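Local atomic coordinates of alpha-fucosidase (Bifidobacterium bifidum, PDB entry 2EAB), a protein that probably removes alpha-1,2-linked L-fucose by hydrolysis, this chain being the calcium-binding catalytic portion of a longer protein. Residues 33-38 with 43-48; 51-56 with 756-761; 62-65 with 70-73; 413-418 with 763-768. One frame throughout, in Å; residues are numbered along the deposited sequence.

How the contacts relate
Four contacts cluster where the family 65-type N-terminal region meets the family 95 catalytic region. Contact 1 comes first along the chain and holds a loop against helix 42-50. Strand 52-55 follows that helix and forms the N-terminal half of contact 2. Contact 3, the hairpin of strands 59-63 and 69-76, is nested inside the loop that contact 2 closes. Strands 52-55 and 59-63 are neighbours in one antiparallel sheet. Contact 4 lies within the catalytic region and alternates with contact 2 along the chain. Contacts 1, 2 and 4 have centres about 12 to 13 Å apart and touch one another. Contact 2 joins the two regions directly, and Gln48 of contact 1 adds a link to contact 4.

Contact 1. Residues 33-38 with 43-48; sequences ATAGGN and DNNRWQ
Ala35 meets helix residues Asn45 and Gln48. Gln48 NE2 donates to Ala35 O at 2.9 Å, with an N-H...O angle of 159°. It approaches a lone pair of the carbonyl, within its plane. The same nitrogen donates to Asn45 OD1 at 3.0 Å. Both acceptors lie close to the amide plane of Gln48, so the two bonds hold that amide flat and fix its rotation. The methyl of Ala35 packs against the Asn45 amide, with Ala35 CB 3.3 Å from Asn45 OD1.

Torsions set this up. Gln48 CG is tucked in between its own backbone N and C (chi1 69°), and the chain then runs extended, which carries the amide out to the loop. The second shell fixes the amides further. Gln49 NE2 also donates to Asn45 OD1, and Asn45 ND2 reaches Ala31 O. The other end of the Gln48 amide, OE1, accepts from Phe764 N of the catalytic region. A water links the segments as well, donating to Asn38 O at 2.7 Å and accepting from Asn44 ND2 at 3.0 Å.

The contact thus ties the loop that follows strand 19-22 back onto helix 42-50, the helix it leads into. Through Gln48, this helix also reaches the loop just before helix 767-780, and its chain continues into strand 52-55.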
loop_
_atom_site.group_PDB
_atom_site.type_symbol
_atom_site.label_atom_id
_atom_site.label_comp_id
_atom_site.label_asym_id
_atom_site.label_seq_id
_atom_site.Cartn_x
_atom_site.Cartn_y
_atom_site.Cartn_z
ATOM N N ALA A 33 -20.108 -8.319 -10.701
ATOM C CA ALA A 33 -19.317 -8.988 -9.668
ATOM C C ALA A 33 -19.852 -8.647 -8.275
ATOM O O ALA A 33 -20.606 -7.688 -8.109
ATOM C CB ALA A 33 -17.846 -8.630 -9.788
ATOM N N THR A 34 -19.473 -9.443 -7.283
ATOM C CA THR A 34 -19.906 -9.230 -5.901
ATOM C C THR A 34 -19.692 -7.780 -5.476
ATOM O O THR A 34 -18.587 -7.250 -5.600
ATOM C CB THR A 34 -19.149 -10.157 -4.941
ATOM O OG1 THR A 34 -19.281 -11.508 -5.394
ATOM C CG2 THR A 34 -19.704 -10.055 -3.532
ATOM N N ALA A 35 -20.756 -7.157 -4.978
ATOM C CA ALA A 35 -20.722 -5.751 -4.571
ATOM C C ALA A 35 -20.004 -5.536 -3.242
ATOM O O ALA A 35 -19.183 -4.625 -3.113
ATOM C CB ALA A 35 -22.132 -5.190 -4.503
ATOM N N GLY A 36 -20.323 -6.374 -2.259
ATOM C CA GLY A 36 -19.737 -6.262 -0.928
ATOM C C GLY A 36 -20.463 -5.259 -0.049
ATOM O O GLY A 36 -21.352 -4.529 -0.505
ATOM N N GLY A 37 -20.077 -5.232 1.224
ATOM C CA GLY A 37 -20.665 -4.325 2.204
ATOM C C GLY A 37 -20.560 -2.869 1.793
ATOM O O GLY A 37 -19.550 -2.445 1.210
ATOM N N ASN A 38 -21.623 -2.120 2.095
ATOM C CA ASN A 38 -21.748 -0.686 1.800
ATOM C C ASN A 38 -22.023 -0.329 0.340
ATOM O O ASN A 38 -22.119 0.846 0.001
ATOM C CB ASN A 38 -20.557 0.120 2.349
ATOM C CG ASN A 38 -20.656 0.363 3.843
ATOM O OD1 ASN A 38 -21.664 0.870 4.339
ATOM N ND2 ASN A 38 -19.604 0.018 4.562
ATOM N N ASP A 43 -25.885 2.411 -7.860
ATOM C CA ASP A 43 -25.056 3.481 -8.414
ATOM C C ASP A 43 -23.651 3.497 -7.801
ATOM O O ASP A 43 -22.656 3.713 -8.499
ATOM C CB ASP A 43 -25.732 4.839 -8.230
ATOM C CG ASP A 43 -25.118 5.913 -9.103
ATOM O OD1 ASP A 43 -25.073 5.734 -10.340
ATOM O OD2 ASP A 43 -24.689 6.946 -8.551
ATOM N N ASN A 44 -23.571 3.277 -6.493
ATOM C CA ASN A 44 -22.277 3.171 -5.828
ATOM C C ASN A 44 -21.525 1.927 -6.283
ATOM O O ASN A 44 -20.309 1.968 -6.505
ATOM C CB ASN A 44 -22.446 3.166 -4.310
ATOM C CG ASN A 44 -22.922 4.501 -3.767
ATOM O OD1 ASN A 44 -22.734 5.545 -4.388
ATOM N ND2 ASN A 44 -23.531 4.469 -2.585
ATOM N N ASN A 45 -22.243 0.818 -6.431
ATOM C CA ASN A 45 -21.624 -0.386 -6.959
ATOM C C ASN A 45 -21.110 -0.190 -8.383
ATOM O O ASN A 45 -20.021 -0.661 -8.729
ATOM C CB ASN A 45 -22.573 -1.575 -6.917
ATOM C CG ASN A 45 -21.926 -2.828 -7.463
ATOM O OD1 ASN A 45 -20.935 -3.309 -6.915
ATOM N ND2 ASN A 45 -22.449 -3.331 -8.577
ATOM N N ARG A 46 -21.891 0.499 -9.215
ATOM C CA ARG A 46 -21.445 0.790 -10.571
ATOM C C ARG A 46 -20.142 1.587 -10.541
ATOM O O ARG A 46 -19.213 1.295 -11.301
ATOM C CB ARG A 46 -22.520 1.533 -11.375
ATOM C CG ARG A 46 -22.184 1.686 -12.863
ATOM C CD ARG A 46 -22.490 0.423 -13.666
ATOM N NE ARG A 46 -23.925 0.136 -13.733
ATOM C CZ ARG A 46 -24.451 -0.972 -14.253
ATOM N NH1 ARG A 46 -23.672 -1.914 -14.773
ATOM N NH2 ARG A 46 -25.766 -1.134 -14.256
ATOM N N TRP A 47 -20.075 2.582 -9.657
ATOM C CA TRP A 47 -18.866 3.392 -9.508
ATOM C C TRP A 47 -17.617 2.513 -9.325
ATOM O O TRP A 47 -16.618 2.663 -10.044
ATOM C CB TRP A 47 -18.991 4.384 -8.336
ATOM C CG TRP A 47 -17.673 5.062 -8.072
ATOM C CD1 TRP A 47 -17.181 6.164 -8.701
ATOM C CD2 TRP A 47 -16.656 4.640 -7.149
ATOM N NE1 TRP A 47 -15.926 6.469 -8.220
ATOM C CE2 TRP A 47 -15.579 5.544 -7.270
ATOM C CE3 TRP A 47 -16.560 3.598 -6.218
ATOM C CZ2 TRP A 47 -14.411 5.424 -6.509
ATOM C CZ3 TRP A 47 -15.398 3.475 -5.462
ATOM C CH2 TRP A 47 -14.342 4.387 -5.612
ATOM N N GLN A 48 -17.672 1.599 -8.361
ATOM C CA GLN A 48 -16.468 0.853 -7.979
ATOM C C GLN A 48 -16.031 -0.159 -9.025
ATOM O O GLN A 48 -14.854 -0.517 -9.081
ATOM C CB GLN A 48 -16.633 0.158 -6.623
ATOM C CG GLN A 48 -17.612 -0.998 -6.626
ATOM C CD GLN A 48 -17.569 -1.811 -5.354
ATOM O OE1 GLN A 48 -16.614 -1.732 -4.574
ATOM N NE2 GLN A 48 -18.598 -2.620 -5.145
HETATM O O HOH W 1 -24.290 1.825 -1.318
#

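Contact 2. Residues 51-56 with 756-761; sequences TLPFGN and NLFDYH
Two backbone carbonyls grip Asn756 ND2. One is Thr51 O, which accepts at 2.9 Å from Asn756 ND2 with an N-H...O angle of 154°. Thr51 O offers a lone pair to it and sits near the amide plane of Asn756. The second acceptor is Gln48 O, in helix 42-50. The side-chain amide thus bridges the last part of the helix and the residue where the chain leaves it.

The other end of the amide turns back on its own loop. Asn756 OD1 accepts from Phe758 N at 3.0 Å, which makes an Asx turn. The donor stands above the carbonyl plane of Asn756, not on a lone pair. With chi1 at 61°, Asn756 CG is flanked by both backbone branches, N and C, a placement that lets one amide serve both the turn and the helix end. Both polar atoms of this buried amide therefore have partners.

Apolar packing flanks the bonds. Pro53 and Phe758 reach in from opposite sides. Pro53 CG comes within 3.7 Å of Phe758 CE1, meeting the ring obliquely. Leu52 CD2 lies 4.2 Å from Asn756 CB.

Strand 52-55 is an outermost strand of a seven-stranded antiparallel sheet in the N-terminal region. Residues 756-761 belong to the loop between helices 738-751 and 767-780 of the catalytic region. Tyr378 and Leu382 of helix 365-386 also pack on Pro53, and Thr51 OG1 bonds back to Trp47 O.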
loop_
_atom_site.group_PDB
_atom_site.type_symbol
_atom_site.label_atom_id
_atom_site.label_comp_id
_atom_site.label_asym_id
_atom_site.label_seq_id
_atom_site.Cartn_x
_atom_site.Cartn_y
_atom_site.Cartn_z
ATOM N N THR A 51 -15.640 2.672 -13.229
ATOM C CA THR A 51 -15.056 3.985 -13.496
ATOM C C THR A 51 -13.528 3.942 -13.519
ATOM O O THR A 51 -12.913 3.017 -12.991
ATOM C CB THR A 51 -15.553 5.053 -12.495
ATOM O OG1 THR A 51 -15.103 4.717 -11.176
ATOM C CG2 THR A 51 -17.080 5.155 -12.520
ATOM N N LEU A 52 -12.924 4.953 -14.135
ATOM C CA LEU A 52 -11.485 4.937 -14.373
ATOM C C LEU A 52 -10.785 6.039 -13.589
ATOM O O LEU A 52 -11.109 7.214 -13.746
ATOM C CB LEU A 52 -11.184 5.024 -15.874
ATOM C CG LEU A 52 -11.631 3.801 -16.684
ATOM C CD1 LEU A 52 -11.541 4.058 -18.184
ATOM C CD2 LEU A 52 -10.818 2.567 -16.292
ATOM N N PRO A 53 -9.847 5.649 -12.705
ATOM C CA PRO A 53 -9.210 6.575 -11.783
ATOM C C PRO A 53 -7.990 7.305 -12.326
ATOM O O PRO A 53 -7.216 6.759 -13.120
ATOM C CB PRO A 53 -8.783 5.661 -10.635
ATOM C CG PRO A 53 -8.434 4.384 -11.312
ATOM C CD PRO A 53 -9.387 4.264 -12.481
ATOM N N PHE A 54 -7.816 8.532 -11.859
ATOM C CA PHE A 54 -6.594 9.286 -12.084
ATOM C C PHE A 54 -6.409 10.228 -10.899
ATOM O O PHE A 54 -7.368 10.548 -10.191
ATOM C CB PHE A 54 -6.650 10.054 -13.417
ATOM C CG PHE A 54 -7.655 11.165 -13.430
ATOM C CD1 PHE A 54 -7.256 12.465 -13.163
ATOM C CD2 PHE A 54 -9.001 10.917 -13.697
ATOM C CE1 PHE A 54 -8.174 13.505 -13.158
ATOM C CE2 PHE A 54 -9.928 11.957 -13.690
ATOM C CZ PHE A 54 -9.512 13.250 -13.422
ATOM N N GLY A 55 -5.180 10.670 -10.678
ATOM C CA GLY A 55 -4.912 11.564 -9.566
ATOM C C GLY A 55 -3.509 12.118 -9.599
ATOM O O GLY A 55 -2.677 11.692 -10.415
ATOM N N ASN A 56 -3.250 13.076 -8.714
ATOM C CA ASN A 56 -1.917 13.649 -8.558
ATOM C C ASN A 56 -1.333 13.393 -7.167
ATOM O O ASN A 56 -0.431 14.101 -6.725
ATOM C CB ASN A 56 -1.920 15.151 -8.886
ATOM C CG ASN A 56 -2.675 15.983 -7.859
ATOM O OD1 ASN A 56 -3.227 15.460 -6.894
ATOM N ND2 ASN A 56 -2.692 17.295 -8.065
ATOM N N ASN A 756 -12.953 -2.487 -14.276
ATOM C CA ASN A 756 -11.975 -1.399 -14.311
ATOM C C ASN A 756 -10.630 -1.789 -13.688
ATOM O O ASN A 756 -9.792 -0.925 -13.421
ATOM C CB ASN A 756 -12.538 -0.168 -13.592
ATOM C CG ASN A 756 -12.841 -0.435 -12.119
ATOM O OD1 ASN A 756 -12.654 -1.543 -11.621
ATOM N ND2 ASN A 756 -13.323 0.588 -11.421
ATOM N N LEU A 757 -10.464 -3.087 -13.448
ATOM C CA LEU A 757 -9.266 -3.679 -12.845
ATOM C C LEU A 757 -8.977 -3.239 -11.409
ATOM O O LEU A 757 -7.858 -3.408 -10.913
ATOM C CB LEU A 757 -8.035 -3.540 -13.756
ATOM C CG LEU A 757 -8.210 -4.095 -15.176
ATOM C CD1 LEU A 757 -6.890 -4.064 -15.927
ATOM C CD2 LEU A 757 -8.803 -5.506 -15.177
ATOM N N PHE A 758 -9.988 -2.692 -10.736
ATOM C CA PHE A 758 -9.904 -2.523 -9.289
ATOM C C PHE A 758 -9.977 -3.885 -8.603
ATOM O O PHE A 758 -10.864 -4.698 -8.879
ATOM C CB PHE A 758 -11.040 -1.646 -8.754
ATOM C CG PHE A 758 -10.732 -0.164 -8.695
ATOM C CD1 PHE A 758 -9.433 0.337 -8.868
ATOM C CD2 PHE A 758 -11.757 0.732 -8.397
ATOM C CE1 PHE A 758 -9.176 1.717 -8.785
ATOM C CE2 PHE A 758 -11.515 2.105 -8.316
ATOM C CZ PHE A 758 -10.220 2.600 -8.503
ATOM N N ASP A 759 -9.032 -4.120 -7.698
ATOM C CA ASP A 759 -9.054 -5.290 -6.829
ATOM C C ASP A 759 -10.256 -5.221 -5.906
ATOM O O ASP A 759 -10.629 -4.139 -5.434
ATOM C CB ASP A 759 -7.768 -5.337 -5.999
ATOM C CG ASP A 759 -7.788 -6.411 -4.931
ATOM O OD1 ASP A 759 -7.490 -7.577 -5.240
ATOM O OD2 ASP A 759 -8.078 -6.083 -3.752
ATOM N N TYR A 760 -10.839 -6.381 -5.632
ATOM C CA TYR A 760 -11.951 -6.424 -4.708
ATOM C C TYR A 760 -11.857 -7.496 -3.645
ATOM O O TYR A 760 -11.228 -8.540 -3.831
ATOM C CB TYR A 760 -13.299 -6.432 -5.436
ATOM C CG TYR A 760 -13.765 -7.711 -6.107
ATOM C CD1 TYR A 760 -14.411 -8.710 -5.379
ATOM C CD2 TYR A 760 -13.645 -7.881 -7.487
ATOM C CE1 TYR A 760 -14.894 -9.860 -6.001
ATOM C CE2 TYR A 760 -14.134 -9.027 -8.117
ATOM C CZ TYR A 760 -14.750 -10.009 -7.365
ATOM O OH TYR A 760 -15.246 -11.148 -7.960
ATOM N N HIS A 761 -12.505 -7.187 -2.527
ATOM C CA HIS A 761 -12.535 -8.018 -1.338
ATOM C C HIS A 761 -13.731 -9.007 -1.270
ATOM O O HIS A 761 -13.531 -10.117 -0.800
ATOM C CB HIS A 761 -12.430 -7.111 -0.097
ATOM C CG HIS A 761 -12.455 -7.830 1.215
ATOM N ND1 HIS A 761 -13.626 -8.237 1.820
ATOM C CD2 HIS A 761 -11.456 -8.162 2.069
ATOM C CE1 HIS A 761 -13.343 -8.813 2.975
ATOM N NE2 HIS A 761 -12.035 -8.778 3.152
#

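Contact 3. Residues 62-65 with 70-73; sequences TVWG and ERVT
Arg71 lies along one face of the Trp64 indole, and Thr73 sits at its edge. Arg71 CD is 3.6 Å from the centroid of the five-membered ring, over the face, a CH-pi contact. Further out, the guanidinium runs nearly parallel to the ring, with planes 9° apart, and Arg71 NH1 is 3.4 Å from Trp64 CZ2. The arginine can follow the ring because its chain is fully extended, with CG opposite the backbone N (chi1 -176°). In the ring plane, Trp64 NE1 donates to Thr73 OG1 at 2.9 Å. Replacing Trp64 by a leucine would probably leave Thr73 OG1 without this donor and strip the arginine chain of its flat support.

The backbones form an antiparallel hairpin. Thr62 and Thr73 are a hydrogen-bonded pair, with 2.9 Å from Thr62 N to Thr73 O. Val63 and Val72 are a non-hydrogen-bonded pair. Trp64 N adds a bond to Arg71 O at 3.0 Å.

Salt bridges to Asp43 and Asp141 hold the guanidinium against the six-membered part of the indole. Helix 42-50 packs against the side bearing Thr62 and Thr73. Tyr182 of strand 176-185 touches the valine side, and strands 52-55 and 140-145 flank the hairpin.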
loop_
_atom_site.group_PDB
_atom_site.type_symbol
_atom_site.label_atom_id
_atom_site.label_comp_id
_atom_site.label_asym_id
_atom_site.label_seq_id
_atom_site.Cartn_x
_atom_site.Cartn_y
_atom_site.Cartn_z
ATOM N N THR A 62 -12.591 9.876 -10.798
ATOM C CA THR A 62 -12.977 8.602 -11.385
ATOM C C THR A 62 -14.015 8.891 -12.465
ATOM O O THR A 62 -15.106 9.398 -12.179
ATOM C CB THR A 62 -13.493 7.581 -10.337
ATOM O OG1 THR A 62 -14.041 8.270 -9.203
ATOM C CG2 THR A 62 -12.358 6.662 -9.870
ATOM N N VAL A 63 -13.638 8.596 -13.706
ATOM C CA VAL A 63 -14.374 9.024 -14.893
ATOM C C VAL A 63 -15.414 7.993 -15.302
ATOM O O VAL A 63 -15.102 6.809 -15.451
ATOM C CB VAL A 63 -13.408 9.263 -16.077
ATOM C CG1 VAL A 63 -14.162 9.729 -17.321
ATOM C CG2 VAL A 63 -12.349 10.273 -15.687
ATOM N N TRP A 64 -16.647 8.457 -15.499
ATOM C CA TRP A 64 -17.728 7.581 -15.940
ATOM C C TRP A 64 -17.820 7.494 -17.472
ATOM O O TRP A 64 -18.091 6.432 -18.022
ATOM C CB TRP A 64 -19.064 8.039 -15.344
ATOM C CG TRP A 64 -19.160 7.930 -13.838
ATOM C CD1 TRP A 64 -18.447 8.643 -12.908
ATOM C CD2 TRP A 64 -20.036 7.073 -13.094
ATOM N NE1 TRP A 64 -18.818 8.273 -11.639
ATOM C CE2 TRP A 64 -19.792 7.313 -11.721
ATOM C CE3 TRP A 64 -20.997 6.118 -13.453
ATOM C CZ2 TRP A 64 -20.479 6.642 -10.709
ATOM C CZ3 TRP A 64 -21.681 5.448 -12.443
ATOM C CH2 TRP A 64 -21.414 5.713 -11.087
ATOM N N GLY A 65 -17.584 8.614 -18.149
ATOM C CA GLY A 65 -17.651 8.660 -19.609
ATOM C C GLY A 65 -19.064 8.592 -20.157
ATOM O O GLY A 65 -19.291 8.042 -21.240
ATOM N N GLU A 70 -22.239 13.721 -18.209
ATOM C CA GLU A 70 -20.925 13.230 -17.842
ATOM C C GLU A 70 -20.663 13.466 -16.358
ATOM O O GLU A 70 -21.123 14.457 -15.778
ATOM C CB GLU A 70 -19.853 13.884 -18.718
ATOM C CG GLU A 70 -18.403 13.607 -18.314
ATOM C CD GLU A 70 -17.959 12.153 -18.499
ATOM O OE1 GLU A 70 -18.594 11.240 -17.933
ATOM O OE2 GLU A 70 -16.944 11.933 -19.197
ATOM N N ARG A 71 -19.922 12.540 -15.761
ATOM C CA ARG A 71 -19.655 12.540 -14.334
ATOM C C ARG A 71 -18.206 12.152 -14.079
ATOM O O ARG A 71 -17.711 11.162 -14.630
ATOM C CB ARG A 71 -20.593 11.554 -13.638
ATOM C CG ARG A 71 -20.476 11.519 -12.126
ATOM C CD ARG A 71 -21.444 10.512 -11.550
ATOM N NE ARG A 71 -21.268 10.374 -10.106
ATOM C CZ ARG A 71 -21.980 9.564 -9.325
ATOM N NH1 ARG A 71 -22.936 8.791 -9.831
ATOM N NH2 ARG A 71 -21.730 9.525 -8.022
ATOM N N VAL A 72 -17.537 12.952 -13.252
ATOM C CA VAL A 72 -16.232 12.603 -12.701
ATOM C C VAL A 72 -16.352 12.670 -11.185
ATOM O O VAL A 72 -16.485 13.748 -10.608
ATOM C CB VAL A 72 -15.115 13.550 -13.195
ATOM C CG1 VAL A 72 -13.764 13.142 -12.609
ATOM C CG2 VAL A 72 -15.063 13.575 -14.718
ATOM N N THR A 73 -16.335 11.509 -10.545
ATOM C CA THR A 73 -16.397 11.444 -9.092
ATOM C C THR A 73 -15.093 12.018 -8.535
ATOM O O THR A 73 -14.011 11.715 -9.049
ATOM C CB THR A 73 -16.684 10.004 -8.642
ATOM O OG1 THR A 73 -17.968 9.608 -9.151
ATOM C CG2 THR A 73 -16.682 9.877 -7.126
HETATM O O HOH W 2 -12.416 9.892 -7.596
#

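Contact 4. Residues 413-418 with 763-768; sequences TPWGSD and PFQIDG
Trp415 crosses both Pro763 and Gln765 at a slant. Its six-membered ring does the touching. Trp415 CZ3 is 3.6 Å from Gln765 CD, and the indole and amide planes are 54° apart, so the two groups do not stack. The same atom, Trp415 CZ3, lies 3.9 Å from Pro763 CD. Neither approach is cleanly to the face or the edge of the ring.

Two proline rings meet beside it. The Pro414 and Pro763 rings pass alongside one another, pointing opposite ways, with Pro414 CG 3.8 Å from Pro763 CG. A cis peptide bond precedes Pro763.

The Gln765 chain leaves on the side opposite its carbonyl carbon (chi1 -71°) and bends at chi2, which brings its end towards the indole. An alanine at Gln765 would probably open a gap beside Trp415 CZ3 and leave that part of the indole without its amide neighbour.

His761 and His420 each meet the Trp415 ring edge-to-face, and Leu397 touches both Trp415 and Gln765. A 1,2-ethanediol molecule, probably from the crystallisation liquor, lies next to Gln765, which hints at a pocket there.

The contact joins loop 413-418 to the chain entering helix 767-780, both in the family 95 catalytic domain. No hydrogen bond joins the two segments. Their direct contact depends on shape and van der Waals packing, with polar bonds to Leu397 and Gln48 made outside it.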
loop_
_atom_site.group_PDB
_atom_site.type_symbol
_atom_site.label_atom_id
_atom_site.label_comp_id
_atom_site.label_asym_id
_atom_site.label_seq_id
_atom_site.Cartn_x
_atom_site.Cartn_y
_atom_site.Cartn_z
ATOM N N THR A 413 -18.998 4.085 4.537
ATOM C CA THR A 413 -17.807 3.739 3.766
ATOM C C THR A 413 -17.143 2.538 4.420
ATOM O O THR A 413 -16.881 2.568 5.619
ATOM C CB THR A 413 -16.864 4.944 3.694
ATOM O OG1 THR A 413 -17.514 5.982 2.952
ATOM C CG2 THR A 413 -15.545 4.590 3.023
ATOM N N PRO A 414 -16.873 1.471 3.638
ATOM C CA PRO A 414 -16.388 0.229 4.248
ATOM C C PRO A 414 -15.036 0.436 4.911
ATOM O O PRO A 414 -14.094 0.939 4.279
ATOM C CB PRO A 414 -16.277 -0.731 3.059
ATOM C CG PRO A 414 -16.140 0.151 1.867
ATOM C CD PRO A 414 -16.974 1.356 2.171
ATOM N N TRP A 415 -14.960 0.073 6.189
ATOM C CA TRP A 415 -13.754 0.267 7.001
ATOM C C TRP A 415 -13.263 1.714 6.962
ATOM O O TRP A 415 -12.076 1.977 7.153
ATOM C CB TRP A 415 -12.630 -0.703 6.601
ATOM C CG TRP A 415 -13.037 -2.141 6.588
ATOM C CD1 TRP A 415 -13.205 -2.959 7.664
ATOM C CD2 TRP A 415 -13.325 -2.936 5.430
ATOM N NE1 TRP A 415 -13.591 -4.217 7.249
ATOM C CE2 TRP A 415 -13.668 -4.230 5.882
ATOM C CE3 TRP A 415 -13.328 -2.678 4.053
ATOM C CZ2 TRP A 415 -14.015 -5.267 5.002
ATOM C CZ3 TRP A 415 -13.675 -3.711 3.179
ATOM C CH2 TRP A 415 -14.007 -4.988 3.660
ATOM N N GLY A 416 -14.186 2.643 6.712
ATOM C CA GLY A 416 -13.871 4.065 6.657
ATOM C C GLY A 416 -12.907 4.498 5.569
ATOM O O GLY A 416 -12.451 5.636 5.575
ATOM N N SER A 417 -12.601 3.596 4.632
ATOM C CA SER A 417 -11.525 3.797 3.646
ATOM C C SER A 417 -10.273 4.334 4.347
ATOM O O SER A 417 -9.624 5.276 3.886
ATOM C CB SER A 417 -11.978 4.708 2.500
ATOM O OG SER A 417 -11.003 4.730 1.466
ATOM N N ASP A 418 -9.952 3.710 5.473
ATOM C CA ASP A 418 -8.986 4.252 6.417
ATOM C C ASP A 418 -7.553 3.762 6.174
ATOM O O ASP A 418 -7.220 3.262 5.092
ATOM C CB ASP A 418 -9.464 4.008 7.871
ATOM C CG ASP A 418 -9.414 2.540 8.291
ATOM O OD1 ASP A 418 -8.909 1.718 7.506
ATOM O OD2 ASP A 418 -9.861 2.212 9.413
ATOM N N PRO A 763 -15.914 -5.202 -0.919
ATOM C CA PRO A 763 -15.922 -4.363 -2.109
ATOM C C PRO A 763 -14.507 -4.003 -2.572
ATOM O O PRO A 763 -13.528 -4.630 -2.142
ATOM C CB PRO A 763 -16.669 -3.123 -1.625
ATOM C CG PRO A 763 -16.233 -2.992 -0.207
ATOM C CD PRO A 763 -16.173 -4.410 0.302
ATOM N N PHE A 764 -14.409 -3.010 -3.449
ATOM C CA PHE A 764 -13.121 -2.488 -3.907
ATOM C C PHE A 764 -12.204 -2.217 -2.726
ATOM O O PHE A 764 -12.591 -1.512 -1.788
ATOM C CB PHE A 764 -13.344 -1.198 -4.709
ATOM C CG PHE A 764 -12.122 -0.309 -4.840
ATOM C CD1 PHE A 764 -10.898 -0.801 -5.285
ATOM C CD2 PHE A 764 -12.231 1.045 -4.564
ATOM C CE1 PHE A 764 -9.791 0.049 -5.416
ATOM C CE2 PHE A 764 -11.141 1.899 -4.702
ATOM C CZ PHE A 764 -9.916 1.401 -5.124
ATOM N N GLN A 765 -11.004 -2.795 -2.791
ATOM C CA GLN A 765 -9.923 -2.561 -1.836
ATOM C C GLN A 765 -8.645 -2.507 -2.653
ATOM O O GLN A 765 -8.330 -3.453 -3.379
ATOM C CB GLN A 765 -9.848 -3.699 -0.813
ATOM C CG GLN A 765 -11.003 -3.713 0.181
ATOM C CD GLN A 765 -10.970 -2.532 1.126
ATOM O OE1 GLN A 765 -11.712 -1.557 0.960
ATOM N NE2 GLN A 765 -10.110 -2.610 2.122
ATOM N N ILE A 766 -7.917 -1.404 -2.560
ATOM C CA ILE A 766 -6.754 -1.202 -3.424
ATOM C C ILE A 766 -5.554 -2.075 -3.040
ATOM O O ILE A 766 -4.660 -2.322 -3.864
ATOM C CB ILE A 766 -6.362 0.292 -3.472
ATOM C CG1 ILE A 766 -5.621 0.628 -4.771
ATOM C CG2 ILE A 766 -5.596 0.709 -2.209
ATOM C CD1 ILE A 766 -5.513 2.119 -5.050
ATOM N N ASP A 767 -5.544 -2.555 -1.797
ATOM C CA ASP A 767 -4.430 -3.357 -1.298
ATOM C C ASP A 767 -3.989 -4.434 -2.287
ATOM O O ASP A 767 -2.809 -4.504 -2.653
ATOM C CB ASP A 767 -4.709 -3.945 0.101
ATOM C CG ASP A 767 -6.120 -4.518 0.261
ATOM O OD1 ASP A 767 -6.646 -5.195 -0.644
ATOM O OD2 ASP A 767 -6.699 -4.307 1.347
ATOM N N GLY A 768 -4.942 -5.237 -2.760
ATOM C CA GLY A 768 -4.643 -6.329 -3.686
ATOM C C GLY A 768 -4.095 -5.894 -5.032
ATOM O O GLY A 768 -3.380 -6.659 -5.676
#